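Local coordinates for lovastatin nonaketide synthase, polyketide synthase component (Aspergillus terreus, PDB 7CPX), which builds the dihydromonacolin L nonaketide of lovastatin from malonyl-CoA, working as a homodimeric, multidomain iterative polyketide synthase with its partner lovC, at residues Thr1459-Gly1463 against Lys1811-Ala1815; Gly1448-Thr1453 against Tyr1467-Asp1471; Ala89-Ser94 against Arg934-Val938; Arg941-His946 against Leu959-Ser963; Ile270-Gly274 against Thr299-Leu305. The protein carries 2 engineered substitutions. One frame throughout, in Å; residues are numbered along the deposited sequence.

Contact 1. Residues Thr1459-Gly1463 against Lys1811-Ala1815; sequences TPQLG and KRDLA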
# COMPACT_ATOMS: atom_id res chain seq x y z
N THR A 1459 8.75 -56.62 22.36
CA THR A 1459 10.12 -56.96 22.06
C THR A 1459 10.66 -56.01 20.99
O THR A 1459 10.00 -55.81 19.96
CB THR A 1459 10.22 -58.41 21.57
OG1 THR A 1459 9.63 -59.29 22.53
CG2 THR A 1459 11.68 -58.80 21.35
N PRO A 1460 11.83 -55.41 21.19
CA PRO A 1460 12.32 -54.42 20.22
C PRO A 1460 12.70 -55.08 18.91
O PRO A 1460 13.58 -55.94 18.87
CB PRO A 1460 13.54 -53.80 20.93
CG PRO A 1460 14.01 -54.87 21.84
CD PRO A 1460 12.78 -55.60 22.30
N GLN A 1461 12.04 -54.66 17.83
CA GLN A 1461 12.40 -55.07 16.48
C GLN A 1461 12.25 -56.58 16.29
O GLN A 1461 13.20 -57.28 15.94
CB GLN A 1461 13.83 -54.63 16.14
CG GLN A 1461 14.13 -53.17 16.45
CD GLN A 1461 15.61 -52.91 16.65
OE1 GLN A 1461 16.45 -53.45 15.93
NE2 GLN A 1461 15.94 -52.10 17.65
N LEU A 1462 11.04 -57.08 16.53
CA LEU A 1462 10.74 -58.48 16.27
C LEU A 1462 10.08 -58.62 14.90
O LEU A 1462 9.33 -57.75 14.46
CB LEU A 1462 9.85 -59.07 17.36
CG LEU A 1462 8.33 -58.87 17.27
CD1 LEU A 1462 7.67 -59.99 16.48
CD2 LEU A 1462 7.74 -58.79 18.67
N GLY A 1463 10.38 -59.72 14.23
CA GLY A 1463 10.01 -59.90 12.83
C GLY A 1463 8.59 -60.37 12.60
O GLY A 1463 8.37 -61.55 12.30
N LYS A 1811 19.10 -56.36 12.13
CA LYS A 1811 18.03 -55.58 12.73
C LYS A 1811 18.48 -54.13 12.86
O LYS A 1811 19.57 -53.85 13.34
CB LYS A 1811 17.64 -56.14 14.10
CG LYS A 1811 17.17 -57.58 14.04
CD LYS A 1811 15.92 -57.83 14.87
CE LYS A 1811 16.24 -57.98 16.35
NZ LYS A 1811 15.09 -58.56 17.09
N ARG A 1812 17.61 -53.22 12.42
CA ARG A 1812 17.95 -51.80 12.43
C ARG A 1812 18.41 -51.39 13.82
O ARG A 1812 17.63 -51.43 14.78
CB ARG A 1812 16.74 -50.97 12.00
CG ARG A 1812 16.14 -51.35 10.66
CD ARG A 1812 17.13 -51.15 9.52
NE ARG A 1812 16.50 -51.35 8.22
CZ ARG A 1812 17.16 -51.34 7.07
NH1 ARG A 1812 18.46 -51.14 7.02
NH2 ARG A 1812 16.48 -51.54 5.94
N ASP A 1813 19.67 -50.97 13.92
CA ASP A 1813 20.23 -50.54 15.20
C ASP A 1813 19.65 -49.16 15.51
O ASP A 1813 20.23 -48.12 15.20
CB ASP A 1813 21.75 -50.52 15.15
CG ASP A 1813 22.38 -50.20 16.50
OD1 ASP A 1813 21.62 -50.05 17.48
OD2 ASP A 1813 23.62 -50.11 16.57
N LEU A 1814 18.47 -49.18 16.13
CA LEU A 1814 17.72 -47.94 16.34
C LEU A 1814 18.52 -46.91 17.13
O LEU A 1814 18.25 -45.72 16.99
CB LEU A 1814 16.41 -48.25 17.06
CG LEU A 1814 15.46 -49.18 16.31
CD1 LEU A 1814 14.18 -49.40 17.11
CD2 LEU A 1814 15.13 -48.63 14.93
N ALA A 1815 19.49 -47.33 17.93
CA ALA A 1815 20.32 -46.37 18.64
C ALA A 1815 21.10 -45.49 17.67
O ALA A 1815 20.95 -44.26 17.66
CB ALA A 1815 21.28 -47.10 19.59
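In the loop that leads from helix 1451-1457 into strand 1464-1469 of the methyltransferase domain, Gln-1461 reaches across to Lys-1811 and Leu-1814, which sit where strand 1804-1811 gives way to helix 1814-1822. The clear polar tie runs from the lysine to the loop backbone: Lys-1811 NZ donates to Gln-1461 O at 2.6 Å. The ammonium comes from above the carbonyl plane, 43° out of it, and not along a lone pair. Bends in the middle of the lysine chain lay its CD within 4.0 Å of Gln-1461 CB. A long, flexible amine suits this place, since it can follow the turning loop and also pass near Pro-1460 O, 3.5 Å from NZ. Gln-1461 has left-handed backbone angles (phi 63°, psi 57°), in keeping with the sharp turn that presents its carbonyl. Its side chain, extended beyond CG, runs toward Leu-1814 from the opposite direction and puts CG 3.8 Å from Leu-1814 CD1; the amide at its end lies beside the backbone carbonyl of Arg-1812. Leu-1814 thus gives an apolar surface to the aliphatic part of the glutamine. Behind it, Asp-1813 is the N-cap of helix 1814-1822 through a weak bond from Ala-1815 N to OD1 (3.5 Å), while its OD2 forms salt bridges with Arg-1816 and Arg-1275. On the other side, Leu-1462 turns back onto helix 1420-1436. This is a surface junction between the helix-to-strand loop of a Rossmann-like methyltransferase fold and an N-capped strand-to-helix turn of a neighbouring sheet.

Contact 2. Residues Gly1448-Thr1453 against Tyr1467-Asp1471; sequences GTGGAT and YTYTD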
# COMPACT_ATOMS: atom_id res chain seq x y z
N GLY A 1448 -7.54 -60.31 24.08
CA GLY A 1448 -8.39 -59.52 24.96
C GLY A 1448 -7.92 -58.09 25.01
O GLY A 1448 -7.75 -57.42 23.98
N THR A 1449 -7.69 -57.59 26.23
CA THR A 1449 -7.22 -56.22 26.40
C THR A 1449 -5.84 -56.01 25.79
O THR A 1449 -5.45 -54.86 25.56
CB THR A 1449 -7.19 -55.86 27.88
OG1 THR A 1449 -6.33 -56.77 28.58
CG2 THR A 1449 -8.58 -55.92 28.48
N GLY A 1450 -5.10 -57.08 25.52
CA GLY A 1450 -3.80 -56.98 24.89
C GLY A 1450 -2.62 -56.98 25.84
O GLY A 1450 -1.51 -56.65 25.40
N GLY A 1451 -2.82 -57.33 27.11
CA GLY A 1451 -1.69 -57.37 28.03
C GLY A 1451 -0.61 -58.33 27.57
O GLY A 1451 0.57 -57.99 27.55
N ALA A 1452 -1.01 -59.54 27.19
CA ALA A 1452 -0.05 -60.48 26.61
C ALA A 1452 0.47 -59.96 25.28
O ALA A 1452 1.65 -60.12 24.96
CB ALA A 1452 -0.70 -61.85 26.44
N THR A 1453 -0.41 -59.34 24.49
CA THR A 1453 0.04 -58.71 23.25
C THR A 1453 1.07 -57.62 23.54
O THR A 1453 2.11 -57.55 22.88
CB THR A 1453 -1.15 -58.11 22.50
OG1 THR A 1453 -2.17 -59.10 22.35
CG2 THR A 1453 -0.72 -57.63 21.12
N TYR A 1467 0.47 -59.32 12.21
CA TYR A 1467 0.03 -59.66 13.56
C TYR A 1467 -1.49 -59.63 13.57
O TYR A 1467 -2.09 -58.55 13.53
CB TYR A 1467 0.62 -58.70 14.59
CG TYR A 1467 0.71 -59.28 15.98
CD1 TYR A 1467 -0.41 -59.38 16.78
CD2 TYR A 1467 1.93 -59.71 16.49
CE1 TYR A 1467 -0.33 -59.91 18.06
CE2 TYR A 1467 2.02 -60.24 17.76
CZ TYR A 1467 0.89 -60.33 18.54
OH TYR A 1467 0.98 -60.86 19.81
N THR A 1468 -2.11 -60.80 13.62
CA THR A 1468 -3.57 -60.90 13.62
C THR A 1468 -4.05 -60.87 15.06
O THR A 1468 -4.19 -61.90 15.72
CB THR A 1468 -4.02 -62.16 12.89
OG1 THR A 1468 -3.60 -62.09 11.52
CG2 THR A 1468 -5.54 -62.28 12.94
N TYR A 1469 -4.29 -59.66 15.57
CA TYR A 1469 -4.89 -59.52 16.88
C TYR A 1469 -6.26 -60.18 16.88
O TYR A 1469 -7.07 -59.94 15.98
CB TYR A 1469 -5.00 -58.04 17.25
CG TYR A 1469 -5.24 -57.78 18.72
CD1 TYR A 1469 -6.53 -57.78 19.24
CD2 TYR A 1469 -4.18 -57.55 19.58
CE1 TYR A 1469 -6.75 -57.55 20.58
CE2 TYR A 1469 -4.39 -57.31 20.92
CZ TYR A 1469 -5.68 -57.31 21.42
OH TYR A 1469 -5.89 -57.08 22.75
N THR A 1470 -6.51 -61.01 17.88
CA THR A 1470 -7.68 -61.88 17.83
C THR A 1470 -8.17 -62.19 19.24
O THR A 1470 -7.38 -62.37 20.17
CB THR A 1470 -7.35 -63.18 17.09
OG1 THR A 1470 -7.31 -62.93 15.68
CG2 THR A 1470 -8.37 -64.25 17.38
N ASP A 1471 -9.49 -62.25 19.37
CA ASP A 1471 -10.14 -62.70 20.59
C ASP A 1471 -11.53 -63.19 20.22
O ASP A 1471 -12.05 -62.87 19.14
CB ASP A 1471 -10.21 -61.59 21.65
CG ASP A 1471 -10.72 -62.09 22.99
OD1 ASP A 1471 -11.67 -62.90 23.01
OD2 ASP A 1471 -10.17 -61.67 24.03
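The side chains of Thr-1453, on the first turn of helix 1451-1457, and Tyr-1469, on the neighbouring strand 1464-1469, cross obliquely. The threonine methyl CG2 lies at the ring edge, near the ring plane, 3.7 Å from Tyr-1469 CE2, while OG1 comes in obliquely to the same CE2 at 3.2 Å. Both branches have work to do, which suits a threonine: CG2 also touches Tyr-1467 CE1 at 3.8 Å, and OG1 is hydrogen-bonded to Glu-1444, the acid that also takes the hydroxyl of Tyr-1467. The two tyrosines each hold CG anti to the backbone N (chi1 -156° in Tyr-1467, -164° in Tyr-1469), a setting that carries both rings off the strand toward the helix. Tyr-1469 reaches farther and ends among the glycines. Gly-1448 and Gly-1450 meet it at its edge, with the ring carbon CZ 4.0 Å from Gly-1450 CA; its hydroxyl is modelled too near Gly-1448 O for that pair to be trusted. Gly-1450, the N-cap residue of helix 1451-1457, has a positive phi (96°), which glycine adopts readily. At the far end Asp-1471 brings OD2 3.0 Å from Gly-1448 N, while its OD1 accepts from Ser-1473 N. Phe-1484 and helix 1475-1483 pack on the Tyr-1469 ring as well. The turn between first strand and helix fits a GxGxxG-type pattern; with an acidic residue just past the second strand, it is consistent with the S-adenosylmethionine end of the Rossmann-like fold in class I methyltransferases.

Contact 3. Residues Ala89-Ser94 against Arg934-Val938; sequences AGEAES and RRYWV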
# COMPACT_ATOMS: atom_id res chain seq x y z
N ALA A 89 -18.30 25.07 -12.35
CA ALA A 89 -17.02 24.40 -12.52
C ALA A 89 -17.02 23.02 -11.86
O ALA A 89 -16.58 22.03 -12.46
CB ALA A 89 -15.89 25.26 -11.96
N GLY A 90 -17.52 22.94 -10.63
CA GLY A 90 -17.56 21.66 -9.95
C GLY A 90 -18.44 20.66 -10.67
O GLY A 90 -18.05 19.50 -10.88
N GLU A 91 -19.63 21.08 -11.08
CA GLU A 91 -20.53 20.19 -11.80
C GLU A 91 -19.93 19.79 -13.14
O GLU A 91 -20.01 18.63 -13.55
CB GLU A 91 -21.89 20.85 -11.99
CG GLU A 91 -22.93 19.95 -12.63
CD GLU A 91 -24.29 20.62 -12.73
OE1 GLU A 91 -24.42 21.78 -12.28
OE2 GLU A 91 -25.23 19.99 -13.25
N ALA A 92 -19.32 20.75 -13.85
CA ALA A 92 -18.73 20.44 -15.14
C ALA A 92 -17.61 19.42 -15.00
O ALA A 92 -17.49 18.50 -15.82
CB ALA A 92 -18.21 21.72 -15.80
N GLU A 93 -16.77 19.58 -13.98
CA GLU A 93 -15.75 18.57 -13.71
C GLU A 93 -16.39 17.23 -13.40
O GLU A 93 -15.94 16.18 -13.87
CB GLU A 93 -14.85 19.01 -12.56
CG GLU A 93 -14.00 20.22 -12.87
CD GLU A 93 -13.24 20.73 -11.67
OE1 GLU A 93 -13.39 20.14 -10.58
OE2 GLU A 93 -12.49 21.73 -11.80
N SER A 94 -17.47 17.24 -12.61
CA SER A 94 -18.19 16.02 -12.29
C SER A 94 -18.79 15.36 -13.52
O SER A 94 -19.01 14.15 -13.52
CB SER A 94 -19.29 16.31 -11.27
OG SER A 94 -18.79 17.07 -10.19
N ARG A 934 -10.77 26.25 -19.83
CA ARG A 934 -10.57 25.49 -18.60
C ARG A 934 -10.89 24.02 -18.84
O ARG A 934 -11.92 23.69 -19.44
CB ARG A 934 -11.43 26.03 -17.47
CG ARG A 934 -11.36 25.22 -16.19
CD ARG A 934 -11.99 25.95 -15.02
NE ARG A 934 -12.03 25.12 -13.82
CZ ARG A 934 -12.44 25.54 -12.63
NH1 ARG A 934 -12.84 26.78 -12.44
NH2 ARG A 934 -12.45 24.69 -11.61
N ARG A 935 -10.00 23.15 -18.38
CA ARG A 935 -10.17 21.71 -18.52
C ARG A 935 -10.94 21.19 -17.31
O ARG A 935 -10.39 21.10 -16.21
CB ARG A 935 -8.81 21.01 -18.64
CG ARG A 935 -8.91 19.55 -19.05
CD ARG A 935 -7.55 18.90 -19.15
NE ARG A 935 -7.63 17.58 -19.76
CZ ARG A 935 -7.88 16.46 -19.09
NH1 ARG A 935 -8.09 16.46 -17.78
NH2 ARG A 935 -7.93 15.31 -19.75
N TYR A 936 -12.21 20.84 -17.53
CA TYR A 936 -13.06 20.32 -16.47
C TYR A 936 -12.93 18.80 -16.47
O TYR A 936 -13.48 18.12 -17.33
CB TYR A 936 -14.50 20.76 -16.67
CG TYR A 936 -14.68 22.26 -16.69
CD1 TYR A 936 -14.86 22.98 -15.52
CD2 TYR A 936 -14.65 22.97 -17.89
CE1 TYR A 936 -15.02 24.35 -15.53
CE2 TYR A 936 -14.81 24.34 -17.91
CZ TYR A 936 -14.99 25.02 -16.73
OH TYR A 936 -15.15 26.39 -16.74
N TRP A 937 -12.21 18.27 -15.48
CA TRP A 937 -11.98 16.84 -15.38
C TRP A 937 -11.79 16.48 -13.92
O TRP A 937 -11.45 17.33 -13.09
CB TRP A 937 -10.76 16.40 -16.20
CG TRP A 937 -11.07 15.35 -17.22
CD1 TRP A 937 -11.76 15.52 -18.38
CD2 TRP A 937 -10.68 13.98 -17.18
NE1 TRP A 937 -11.83 14.33 -19.07
CE2 TRP A 937 -11.17 13.37 -18.35
CE3 TRP A 937 -9.96 13.20 -16.27
CZ2 TRP A 937 -10.97 12.02 -18.62
CZ3 TRP A 937 -9.77 11.86 -16.54
CH2 TRP A 937 -10.27 11.28 -17.71
N VAL A 938 -12.02 15.21 -13.61
CA VAL A 938 -11.89 14.68 -12.25
C VAL A 938 -10.86 13.57 -12.28
O VAL A 938 -10.99 12.62 -13.07
CB VAL A 938 -13.23 14.18 -11.70
CG1 VAL A 938 -13.03 13.53 -10.34
CG2 VAL A 938 -14.23 15.32 -11.61
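Glu-93 and Arg-934 form the salt bridge of this contact, with Arg-934 NH2 donating to Glu-93 OE2 at 3.0 Å (N-H...O angle 152°). The side chains cross at about a right angle, their carboxylate and guanidinium planes 60° apart, and the nitrogen meets the oxygen from above the carboxylate plane. The guanidinium reaches the helix because the arginine is fully extended; Ala-89 CB then lies over one of its faces, 3.4 Å from Arg-934 NH1. Next comes Tyr-936, whose ring is held between Ala-92 and the aliphatic part of Arg-934. Ala-92 CB makes a CH-pi contact 4.0 Å from the ring centroid, and Arg-934 CG lies over the opposite face, toward the rim. Small alanines suit a helix surface that a flat ring must approach closely. Glu-93 CG, at the ring's edge, also packs 3.7 Å from Trp-937 N. Farther along, Val-938 CG2 rests against the Glu-93 backbone, whose carbonyl is bonded by the hydroxyl of Tyr-136, a residue that also accepts from Val-938 N. The arrangement is characteristic of the linker that follows the acyltransferase in polyketide synthases and wraps back onto the ketosynthase.

Contact 4. Residues Arg941-His946 against Leu959-Ser963; sequences RATRHH and LSEYS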
# COMPACT_ATOMS: atom_id res chain seq x y z
N ARG A 941 -5.54 11.68 -7.44
CA ARG A 941 -4.14 11.40 -7.77
C ARG A 941 -3.88 9.90 -7.81
O ARG A 941 -3.03 9.44 -8.58
CB ARG A 941 -3.22 12.08 -6.76
CG ARG A 941 -3.42 11.63 -5.32
CD ARG A 941 -2.09 11.39 -4.63
NE ARG A 941 -1.28 10.41 -5.34
CZ ARG A 941 -1.41 9.10 -5.22
NH1 ARG A 941 -2.33 8.57 -4.44
NH2 ARG A 941 -0.60 8.30 -5.90
N ALA A 942 -4.61 9.13 -7.01
CA ALA A 942 -4.58 7.68 -7.16
C ALA A 942 -5.12 7.26 -8.52
O ALA A 942 -4.54 6.41 -9.20
CB ALA A 942 -5.38 7.02 -6.04
N THR A 943 -6.23 7.86 -8.95
CA THR A 943 -6.77 7.56 -10.27
C THR A 943 -5.80 7.97 -11.36
O THR A 943 -5.66 7.26 -12.37
CB THR A 943 -8.12 8.25 -10.46
OG1 THR A 943 -9.07 7.73 -9.52
CG2 THR A 943 -8.63 8.02 -11.86
N ARG A 944 -5.15 9.12 -11.20
CA ARG A 944 -4.17 9.55 -12.19
C ARG A 944 -3.00 8.58 -12.27
O ARG A 944 -2.56 8.21 -13.36
CB ARG A 944 -3.68 10.96 -11.86
CG ARG A 944 -2.62 11.49 -12.80
CD ARG A 944 -2.39 12.97 -12.59
NE ARG A 944 -2.19 13.30 -11.18
CZ ARG A 944 -1.05 13.14 -10.53
NH1 ARG A 944 0.02 12.63 -11.12
NH2 ARG A 944 -0.98 13.49 -9.25
N HIS A 945 -2.49 8.15 -11.11
CA HIS A 945 -1.43 7.15 -11.10
C HIS A 945 -1.90 5.82 -11.65
O HIS A 945 -1.08 5.01 -12.10
CB HIS A 945 -0.91 6.97 -9.67
CG HIS A 945 0.39 6.22 -9.59
ND1 HIS A 945 0.48 4.87 -9.81
CD2 HIS A 945 1.64 6.64 -9.30
CE1 HIS A 945 1.74 4.49 -9.67
NE2 HIS A 945 2.46 5.54 -9.36
N HIS A 946 -3.21 5.57 -11.62
CA HIS A 946 -3.77 4.34 -12.18
C HIS A 946 -3.82 4.40 -13.70
O HIS A 946 -3.29 3.52 -14.39
CB HIS A 946 -5.16 4.11 -11.60
CG HIS A 946 -6.00 3.15 -12.39
ND1 HIS A 946 -5.61 1.85 -12.63
CD2 HIS A 946 -7.20 3.30 -12.98
CE1 HIS A 946 -6.55 1.24 -13.34
NE2 HIS A 946 -7.52 2.10 -13.57
N LEU A 959 2.38 -0.61 -10.02
CA LEU A 959 2.58 0.04 -8.74
C LEU A 959 1.25 0.55 -8.21
O LEU A 959 0.42 1.07 -8.96
CB LEU A 959 3.58 1.19 -8.89
CG LEU A 959 3.89 2.00 -7.63
CD1 LEU A 959 4.40 1.10 -6.53
CD2 LEU A 959 4.90 3.08 -7.93
N SER A 960 1.05 0.40 -6.90
CA SER A 960 -0.23 0.77 -6.30
C SER A 960 -0.50 2.25 -6.51
O SER A 960 0.42 3.08 -6.51
CB SER A 960 -0.24 0.44 -4.81
OG SER A 960 -1.41 0.93 -4.19
N GLU A 961 -1.77 2.59 -6.69
CA GLU A 961 -2.15 3.98 -6.93
C GLU A 961 -1.71 4.87 -5.78
O GLU A 961 -1.38 6.04 -5.99
CB GLU A 961 -3.66 4.09 -7.12
CG GLU A 961 -4.25 3.20 -8.20
CD GLU A 961 -4.58 1.81 -7.71
OE1 GLU A 961 -4.17 1.46 -6.58
OE2 GLU A 961 -5.26 1.06 -8.45
N TYR A 962 -1.69 4.34 -4.56
CA TYR A 962 -1.38 5.10 -3.36
C TYR A 962 0.08 4.95 -2.94
O TYR A 962 0.40 5.07 -1.76
CB TYR A 962 -2.31 4.69 -2.23
CG TYR A 962 -3.76 4.66 -2.64
CD1 TYR A 962 -4.55 5.80 -2.57
CD2 TYR A 962 -4.34 3.50 -3.12
CE1 TYR A 962 -5.87 5.78 -2.96
CE2 TYR A 962 -5.66 3.47 -3.51
CZ TYR A 962 -6.43 4.61 -3.43
OH TYR A 962 -7.75 4.58 -3.82
N SER A 963 0.96 4.68 -3.90
CA SER A 963 2.38 4.55 -3.61
C SER A 963 3.04 5.92 -3.52
O SER A 963 2.47 6.95 -3.92
CB SER A 963 3.07 3.72 -4.69
OG SER A 963 2.51 2.42 -4.75
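Ala-942 and Tyr-962 make the close-packed half of this contact, between helix 941-947 and the type I turn Ser-960 to Ser-963 of the dehydratase domain. Ala-942 CB lies over one face of the tyrosine ring, 3.4 Å from Tyr-962 CE1, and 3.6 Å from Glu-961 CB; a methyl lets turn and helix come this close. Glu-961 CG packs on His-946 CB at 3.6 Å, while the bend at chi2 turns its carboxylate to a salt bridge with Arg-142. Over the same turn Arg-941 folds back, its CG between backbone N and carbonyl carbon (chi1 60°). Its NH2 points to Glu-961 O in a bond modelled so short that the distance is doubtful, and NH1 adds a weak one at 3.1 Å to the same oxygen, which lies at the guanidinium edge. The looser half, partly open to solvent, is His-945: Ser-960 O lies over one face of its imidazole, 3.7 Å from His-945 CE1, and NE2 touches Leu-959 CD2 at 3.7 Å. The turn is held by its own bonds, Ser-960 O accepting both N and OG of Ser-963. Arg-941 NH1 also forms a salt bridge with Glu-1041 of the second subunit. The guanidinium thus probably serves both the Glu-961 carbonyl and a charge pair across the dimer, while Glu-961 binds the turn to Arg-142 on the ketosynthase side.

Contact 5. Residues Ile270-Gly274 against Thr299-Leu305; sequences IRETG and TYAQAGL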
# COMPACT_ATOMS: atom_id res chain seq x y z
N ILE A 270 -34.32 9.57 -43.27
CA ILE A 270 -34.41 8.25 -42.66
C ILE A 270 -35.81 7.73 -42.97
O ILE A 270 -36.79 8.07 -42.30
CB ILE A 270 -34.14 8.29 -41.15
CG1 ILE A 270 -32.77 8.90 -40.88
CG2 ILE A 270 -34.22 6.90 -40.56
CD1 ILE A 270 -32.44 9.05 -39.42
N ARG A 271 -35.91 6.91 -44.02
CA ARG A 271 -37.20 6.39 -44.45
C ARG A 271 -37.76 5.41 -43.43
O ARG A 271 -38.96 5.42 -43.13
CB ARG A 271 -37.06 5.73 -45.82
CG ARG A 271 -38.31 5.06 -46.33
CD ARG A 271 -38.17 4.72 -47.80
NE ARG A 271 -39.37 4.10 -48.35
CZ ARG A 271 -39.63 4.00 -49.65
NH1 ARG A 271 -38.80 4.49 -50.56
NH2 ARG A 271 -40.74 3.39 -50.04
N GLU A 272 -36.91 4.54 -42.89
CA GLU A 272 -37.34 3.55 -41.92
C GLU A 272 -36.14 3.11 -41.10
O GLU A 272 -35.01 3.09 -41.59
CB GLU A 272 -37.99 2.34 -42.61
CG GLU A 272 -38.59 1.32 -41.67
CD GLU A 272 -39.76 1.87 -40.89
OE1 GLU A 272 -40.24 2.97 -41.22
OE2 GLU A 272 -40.21 1.20 -39.93
N THR A 273 -36.40 2.74 -39.85
CA THR A 273 -35.36 2.30 -38.93
C THR A 273 -35.93 1.17 -38.09
O THR A 273 -36.58 1.41 -37.07
CB THR A 273 -34.86 3.44 -38.06
OG1 THR A 273 -34.50 4.56 -38.88
CG2 THR A 273 -33.64 3.00 -37.26
N GLY A 274 -35.68 -0.07 -38.51
CA GLY A 274 -36.10 -1.22 -37.75
C GLY A 274 -35.03 -1.66 -36.76
O GLY A 274 -33.84 -1.44 -36.96
N THR A 299 -37.41 -4.15 -42.13
CA THR A 299 -37.25 -2.71 -42.26
C THR A 299 -37.64 -2.25 -43.65
O THR A 299 -38.32 -1.23 -43.81
CB THR A 299 -35.81 -2.32 -41.95
OG1 THR A 299 -35.41 -2.89 -40.69
CG2 THR A 299 -35.67 -0.81 -41.86
N TYR A 300 -37.21 -2.99 -44.68
CA TYR A 300 -37.58 -2.61 -46.04
C TYR A 300 -39.07 -2.76 -46.28
O TYR A 300 -39.69 -1.94 -46.96
CB TYR A 300 -36.78 -3.44 -47.05
CG TYR A 300 -35.43 -2.86 -47.36
CD1 TYR A 300 -34.34 -3.11 -46.55
CD2 TYR A 300 -35.24 -2.05 -48.47
CE1 TYR A 300 -33.10 -2.57 -46.83
CE2 TYR A 300 -34.01 -1.51 -48.76
CZ TYR A 300 -32.94 -1.77 -47.93
OH TYR A 300 -31.70 -1.24 -48.21
N ALA A 301 -39.68 -3.81 -45.71
CA ALA A 301 -41.13 -3.98 -45.84
C ALA A 301 -41.87 -2.83 -45.18
O ALA A 301 -42.85 -2.31 -45.73
CB ALA A 301 -41.56 -5.31 -45.25
N GLN A 302 -41.43 -2.42 -43.99
CA GLN A 302 -42.06 -1.30 -43.30
C GLN A 302 -41.90 -0.02 -44.11
O GLN A 302 -42.82 0.82 -44.14
CB GLN A 302 -41.45 -1.14 -41.91
CG GLN A 302 -41.75 -2.29 -40.97
CD GLN A 302 -40.86 -2.32 -39.74
OE1 GLN A 302 -40.69 -3.36 -39.11
NE2 GLN A 302 -40.27 -1.17 -39.40
N ALA A 303 -40.76 0.15 -44.76
CA ALA A 303 -40.53 1.31 -45.61
C ALA A 303 -41.34 1.26 -46.90
O ALA A 303 -41.35 2.25 -47.64
CB ALA A 303 -39.05 1.42 -45.96
N GLY A 304 -42.02 0.15 -47.17
CA GLY A 304 -42.68 -0.01 -48.45
C GLY A 304 -41.74 -0.37 -49.58
O GLY A 304 -42.07 -0.14 -50.74
N LEU A 305 -40.58 -0.93 -49.26
CA LEU A 305 -39.55 -1.25 -50.23
C LEU A 305 -39.47 -2.76 -50.42
O LEU A 305 -39.40 -3.51 -49.43
CB LEU A 305 -38.19 -0.71 -49.78
CG LEU A 305 -38.06 0.81 -49.77
CD1 LEU A 305 -36.75 1.23 -49.14
CD2 LEU A 305 -38.16 1.36 -51.18
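Where strand 268-277 of the ketosynthase passes the C-terminal end of helix 289-302, a Schellman motif closes the helix and Arg-271 grips the carbonyl of Ala-303. Leu-305 N bonds back to Tyr-300 O at 2.7 Å, and Gly-304 takes up the positive phi (78°) that a glycine adopts easily. The guanidinium holds Ala-303 O side-on: NE donates at 2.8 Å and NH2 at 2.7 Å, with the oxygen in the guanidinium plane and both nitrogens on the same face of the carbonyl plane. This grip is possible because Arg-271 is extended from CG to NE, with CG anti to the backbone N (chi1 176°). Leu-305 lies across it, its CD2 over one guanidinium face 3.3 Å from NH1 of Arg-271, an apolar lid over a charged group. NH1 pairs with Glu-446, and Tyr-6 adds a cation-pi contact. Next along the strand, in a classic beta bulge, Glu-272 follows Arg-271 toward the same helix. Its OE2 accepts from Gln-302 NE2, a bond modelled very short, the carboxylate and amide planes nearly perpendicular (88°), while OE1 is held by Arg-196. Glu-272 CB packs on Ala-303 CB at 3.6 Å, a small side chain fitting between the two charged ones. At the far end Thr-299 CG2 touches Gly-274 N at 3.4 Å, close to a glycine that lets the helix approach the strand. A positive group at a helix C-terminus should be favoured by the helix dipole, and Glu-446, its salt-bridge partner, would help balance its charge.

In the fold
Contacts 1 and 2 share the helix-to-strand unit of the methyltransferase: contact 2 lies at the glycine-rich end of helix 1451-1457, contact 1 in the loop beyond its other end, their centres 21 Å apart. Contacts 3 and 4 follow each other along the linker from acyltransferase to dehydratase, 20 Å between centres; contact 3 brings it onto the ketosynthase and contact 4 onto the dehydratase. Contact 5 belongs to the ketosynthase too, its centre about 42 Å from that of contact 3. The two groups are far apart, contact 1 lying about 72 Å from contact 3 between nearest atoms. All five lie away from the predicted catalytic residues of the ketosynthase and dehydratase and from the NADP pocket of the ketoreductase.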